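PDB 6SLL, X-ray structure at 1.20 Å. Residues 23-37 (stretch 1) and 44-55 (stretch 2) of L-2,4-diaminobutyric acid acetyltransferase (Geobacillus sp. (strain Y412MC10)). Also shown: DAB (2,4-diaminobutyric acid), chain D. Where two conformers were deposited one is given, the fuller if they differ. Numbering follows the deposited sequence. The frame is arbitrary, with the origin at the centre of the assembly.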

# COMPACT_ATOMS: atom_id res chain seq x y z
N ARG B 23 2.29 -0.41 17.62
CA ARG B 23 1.76 -0.42 16.28
C ARG B 23 1.05 0.90 15.96
O ARG B 23 0.52 1.60 16.88
CB ARG B 23 0.85 -1.65 16.03
CG ARG B 23 -0.49 -1.44 16.64
CD ARG B 23 -1.39 -2.73 16.37
NE ARG B 23 -0.70 -4.11 16.62
CZ ARG B 23 -0.32 -4.80 17.71
NH1 ARG B 23 -0.62 -4.30 18.55
NH2 ARG B 23 0.41 -5.90 18.13
N PRO B 24 1.06 1.29 14.72
CA PRO B 24 0.34 2.51 14.35
C PRO B 24 -1.14 2.32 14.34
O PRO B 24 -1.62 1.16 14.38
CB PRO B 24 0.86 2.78 12.93
CG PRO B 24 1.13 1.43 12.37
CD PRO B 24 1.70 0.64 13.58
N GLU B 25 -1.86 3.41 14.22
CA GLU B 25 -3.29 3.45 14.02
C GLU B 25 -3.56 4.39 12.83
O GLU B 25 -2.70 5.19 12.48
CB GLU B 25 -4.01 3.89 15.29
CG GLU B 25 -3.56 3.10 16.51
CD GLU B 25 -4.14 1.72 16.47
OE1 GLU B 25 -5.15 1.46 15.70
OE2 GLU B 25 -3.63 0.85 17.17
N ALA B 26 -4.80 4.34 12.34
CA ALA B 26 -5.15 5.24 11.22
C ALA B 26 -4.87 6.70 11.54
O ALA B 26 -4.39 7.46 10.69
CB ALA B 26 -6.58 5.03 10.80
N ARG B 27 -5.16 7.09 12.80
CA ARG B 27 -4.95 8.49 13.21
C ARG B 27 -3.48 8.95 13.15
O ARG B 27 -3.29 10.16 13.24
CB ARG B 27 -5.58 8.75 14.54
CG ARG B 27 -4.89 7.98 15.74
CD ARG B 27 -5.59 8.21 17.09
NE ARG B 27 -4.76 7.67 18.19
CZ ARG B 27 -5.20 7.81 19.44
NH1 ARG B 27 -6.36 8.39 19.61
NH2 ARG B 27 -4.54 7.35 20.48
N ASP B 28 -2.55 8.00 13.13
CA ASP B 28 -1.15 8.36 13.00
C ASP B 28 -0.74 8.81 11.56
O ASP B 28 0.39 9.17 11.34
CB ASP B 28 -0.29 7.23 13.43
CG ASP B 28 -0.41 6.91 14.88
OD1 ASP B 28 -0.39 7.81 15.75
OD2 ASP B 28 -0.52 5.70 15.18
N GLY B 29 -1.70 8.66 10.61
CA GLY B 29 -1.30 8.80 9.22
C GLY B 29 -0.64 10.13 8.89
O GLY B 29 0.41 10.13 8.21
N THR B 30 -1.22 11.26 9.37
CA THR B 30 -0.57 12.53 9.10
C THR B 30 0.80 12.66 9.64
O THR B 30 1.73 13.15 9.00
CB THR B 30 -1.52 13.68 9.51
OG1 THR B 30 -2.51 13.82 8.48
CG2 THR B 30 -0.79 14.96 9.71
N ARG B 31 0.98 12.27 10.93
CA ARG B 31 2.29 12.44 11.54
C ARG B 31 3.33 11.53 10.93
O ARG B 31 4.52 11.85 10.81
CB ARG B 31 2.23 12.27 13.05
CG ARG B 31 1.56 13.43 13.75
CD ARG B 31 1.70 13.52 15.31
NE ARG B 31 1.29 12.40 15.97
CZ ARG B 31 1.80 11.99 17.10
NH1 ARG B 31 2.94 12.40 17.76
NH2 ARG B 31 1.20 10.93 17.61
N VAL B 32 2.87 10.31 10.53
CA VAL B 32 3.79 9.42 9.78
C VAL B 32 4.17 10.01 8.44
O VAL B 32 5.32 10.02 8.04
CB VAL B 32 3.15 7.99 9.64
CG1 VAL B 32 3.98 7.18 8.67
CG2 VAL B 32 3.07 7.35 10.99
N TRP B 33 3.17 10.57 7.72
CA TRP B 33 3.41 11.22 6.46
C TRP B 33 4.47 12.33 6.63
O TRP B 33 5.38 12.46 5.82
CB TRP B 33 2.08 11.73 5.92
CG TRP B 33 2.17 12.50 4.62
CD1 TRP B 33 2.23 12.00 3.37
CD2 TRP B 33 2.26 13.95 4.50
NE1 TRP B 33 2.31 13.03 2.46
CE2 TRP B 33 2.31 14.22 3.12
CE3 TRP B 33 2.21 14.98 5.43
CZ2 TRP B 33 2.35 15.50 2.64
CZ3 TRP B 33 2.20 16.27 4.95
CH2 TRP B 33 2.30 16.52 3.59
N GLU B 34 4.26 13.14 7.68
CA GLU B 34 5.24 14.21 7.93
C GLU B 34 6.63 13.70 8.18
O GLU B 34 7.65 14.25 7.67
CB GLU B 34 4.77 15.07 9.11
CG GLU B 34 3.52 15.91 8.76
CD GLU B 34 2.93 16.65 9.88
OE1 GLU B 34 3.15 16.24 11.03
OE2 GLU B 34 2.21 17.64 9.62
N LEU B 35 6.75 12.57 8.94
CA LEU B 35 8.06 11.94 9.16
C LEU B 35 8.71 11.50 7.87
O LEU B 35 9.87 11.78 7.59
CB LEU B 35 7.92 10.73 10.13
CG LEU B 35 9.14 9.92 10.36
CD1 LEU B 35 10.06 10.60 11.35
CD2 LEU B 35 8.83 8.57 10.95
N ILE B 36 7.92 10.82 7.00
CA ILE B 36 8.44 10.37 5.71
C ILE B 36 8.84 11.57 4.87
O ILE B 36 9.94 11.59 4.28
CB ILE B 36 7.44 9.50 4.99
CG1 ILE B 36 6.98 8.29 5.81
CG2 ILE B 36 7.94 9.07 3.61
CD1 ILE B 36 8.08 7.41 6.21
N ARG B 37 8.01 12.56 4.81
CA ARG B 37 8.42 13.70 4.00
C ARG B 37 9.64 14.39 4.47
O ARG B 37 10.50 14.76 3.62
CB ARG B 37 7.39 14.69 4.09
CG ARG B 37 7.77 16.02 3.49
CD ARG B 37 6.85 17.18 3.83
NE ARG B 37 6.98 17.46 5.26
CZ ARG B 37 6.03 18.07 6.00
NH1 ARG B 37 4.91 18.51 5.47
NH2 ARG B 37 6.22 18.17 7.33
N DAB D . -8.99 9.75 -2.03
CA DAB D . -8.45 8.41 -1.72
C DAB D . -7.30 8.08 -2.68
O DAB D . -7.26 8.70 -3.75
CB DAB D . -9.50 7.31 -1.62
CG DAB D . -10.06 6.97 -2.92
ND DAB D . -11.13 5.92 -2.70
OXT DAB D . -6.58 7.14 -2.36
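Stretch 2, residues 44-55: LNSPYCYMLLGD

Stretch 2 leaves an extended segment, Leu44 to Ser46, and turns into a helix that runs from Pro47 through Asp55 and on beyond it. Ser46 caps the start: its OG accepts from Cys49 N at 3.1 Å, and Pro47, with no amide hydrogen to satisfy, suits the first turn. This helix crosses the helix of stretch 1, which runs on past Arg37, at 121°, the two N-to-C directions more opposed than aligned, and the axes approach to 7.9 Å. The register runs accordingly in reverse, Gly54 near Glu25, Met51 near Gly29, Pro47 near Trp33 and Leu44 near Arg37.

Two glycines permit the closeness. The CA atoms of Gly29 and Met51 are 4.2 Å apart, and a CB on Gly29 would clash with Met51 CG. Those of Gly54 and Glu25 are 4.1 Å apart; a CB on Gly54 would strike Glu25 O and Ala26 N. Here Glu25 CA makes a CA-H...O contact with Gly54 O at 3.3 Å, and a water donates to both Glu25 O (3.0 Å) and Tyr50 O (2.9 Å), joining the backbones where no clear direct hydrogen bond does.

Tyr50 is the knob, its side chain set among Gly29, Val32, Trp33 and Ile36. Its ring carbon CD1 lies 3.6 Å from Val32 CG1, while its OH accepts from Asn45 ND2 at 3.1 Å, so a buried aromatic surface ends in a satisfied polar atom. Trp33 spreads a broad, flat indole over the helix start: Pro47 CG stands 3.5 Å from the centroid of its five-membered ring, a CH-pi contact over the face for which the rigid proline ring is well shaped. Leu44 extends the apolar patch, its CD1 3.6 Å from Trp33 CD1 and 3.8 Å from Ile36 CG2.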

# COMPACT_ATOMS: atom_id res chain seq x y z
N LEU B 44 7.64 9.77 -1.09
CA LEU B 44 6.48 10.18 -0.27
C LEU B 44 5.19 9.72 -0.90
O LEU B 44 4.87 10.09 -2.04
CB LEU B 44 6.52 11.71 -0.15
CG LEU B 44 5.43 12.25 0.83
CD1 LEU B 44 5.62 11.71 2.24
CD2 LEU B 44 5.56 13.78 0.82
N ASN B 45 4.41 8.93 -0.16
CA ASN B 45 3.05 8.60 -0.56
C ASN B 45 2.08 9.57 0.02
O ASN B 45 2.43 10.51 0.73
CB ASN B 45 2.72 7.13 -0.12
CG ASN B 45 3.71 6.21 -0.78
OD1 ASN B 45 3.67 6.04 -2.03
ND2 ASN B 45 4.63 5.62 -0.07
N SER B 46 0.79 9.42 -0.36
CA SER B 46 -0.23 10.33 0.13
C SER B 46 -0.47 10.12 1.61
O SER B 46 -0.25 9.04 2.16
CB SER B 46 -1.55 10.14 -0.61
OG SER B 46 -2.13 8.89 -0.32
N PRO B 47 -1.00 11.17 2.34
CA PRO B 47 -1.41 10.97 3.72
C PRO B 47 -2.36 9.78 3.84
O PRO B 47 -2.26 9.00 4.79
CB PRO B 47 -1.98 12.31 4.10
CG PRO B 47 -1.24 13.29 3.20
CD PRO B 47 -1.05 12.58 1.93
N TYR B 48 -3.30 9.69 2.93
CA TYR B 48 -4.29 8.60 2.94
C TYR B 48 -3.58 7.24 2.97
O TYR B 48 -4.06 6.34 3.66
CB TYR B 48 -5.19 8.74 1.69
CG TYR B 48 -6.35 7.81 1.64
CD1 TYR B 48 -6.20 6.52 1.13
CD2 TYR B 48 -7.61 8.18 2.02
CE1 TYR B 48 -7.25 5.67 1.04
CE2 TYR B 48 -8.69 7.35 1.97
CZ TYR B 48 -8.55 6.09 1.45
OH TYR B 48 -9.59 5.21 1.31
N CYS B 49 -2.52 7.06 2.20
CA CYS B 49 -1.76 5.82 2.23
C CYS B 49 -1.35 5.45 3.61
O CYS B 49 -1.44 4.29 4.04
CB CYS B 49 -0.57 5.94 1.29
SG CYS B 49 0.45 4.45 1.15
N TYR B 50 -0.80 6.41 4.36
CA TYR B 50 -0.36 6.11 5.72
C TYR B 50 -1.50 5.88 6.66
O TYR B 50 -1.33 5.06 7.62
CB TYR B 50 0.65 7.21 6.19
CG TYR B 50 1.86 7.26 5.29
CD1 TYR B 50 2.81 6.25 5.35
CD2 TYR B 50 2.02 8.25 4.36
CE1 TYR B 50 3.88 6.23 4.47
CE2 TYR B 50 3.09 8.22 3.47
CZ TYR B 50 4.02 7.22 3.53
OH TYR B 50 5.02 7.19 2.59
N MET B 51 -2.64 6.45 6.45
CA MET B 51 -3.85 6.07 7.21
C MET B 51 -4.22 4.65 6.92
O MET B 51 -4.55 3.89 7.85
CB MET B 51 -5.01 7.01 6.81
CG MET B 51 -4.81 8.39 7.19
SD MET B 51 -6.14 9.48 6.58
CE MET B 51 -5.34 11.04 6.88
N LEU B 52 -4.16 4.21 5.65
CA LEU B 52 -4.44 2.81 5.32
C LEU B 52 -3.52 1.88 5.98
O LEU B 52 -3.94 0.79 6.46
CB LEU B 52 -4.37 2.50 3.86
CG LEU B 52 -5.33 3.05 2.95
CD1 LEU B 52 -5.11 2.47 1.53
CD2 LEU B 52 -6.78 2.73 3.38
N LEU B 53 -2.23 2.19 6.00
CA LEU B 53 -1.30 1.32 6.67
C LEU B 53 -1.60 1.21 8.12
O LEU B 53 -1.58 0.12 8.69
CB LEU B 53 0.13 1.84 6.41
CG LEU B 53 0.65 1.63 4.99
CD1 LEU B 53 1.86 2.49 4.71
CD2 LEU B 53 1.02 0.17 4.73
N GLY B 54 -1.93 2.31 8.79
CA GLY B 54 -2.31 2.33 10.17
C GLY B 54 -3.60 1.62 10.46
O GLY B 54 -3.83 1.24 11.60
N ASP B 55 -4.48 1.50 9.46
CA ASP B 55 -5.74 0.84 9.64
C ASP B 55 -5.65 -0.62 9.29
O ASP B 55 -5.71 -1.50 10.14
CB ASP B 55 -6.77 1.56 8.79
CG ASP B 55 -8.16 1.09 8.95
OD1 ASP B 55 -8.36 -0.04 9.48
OD2 ASP B 55 -9.04 1.96 8.61
O HOH W 1 -0.57 5.37 10.39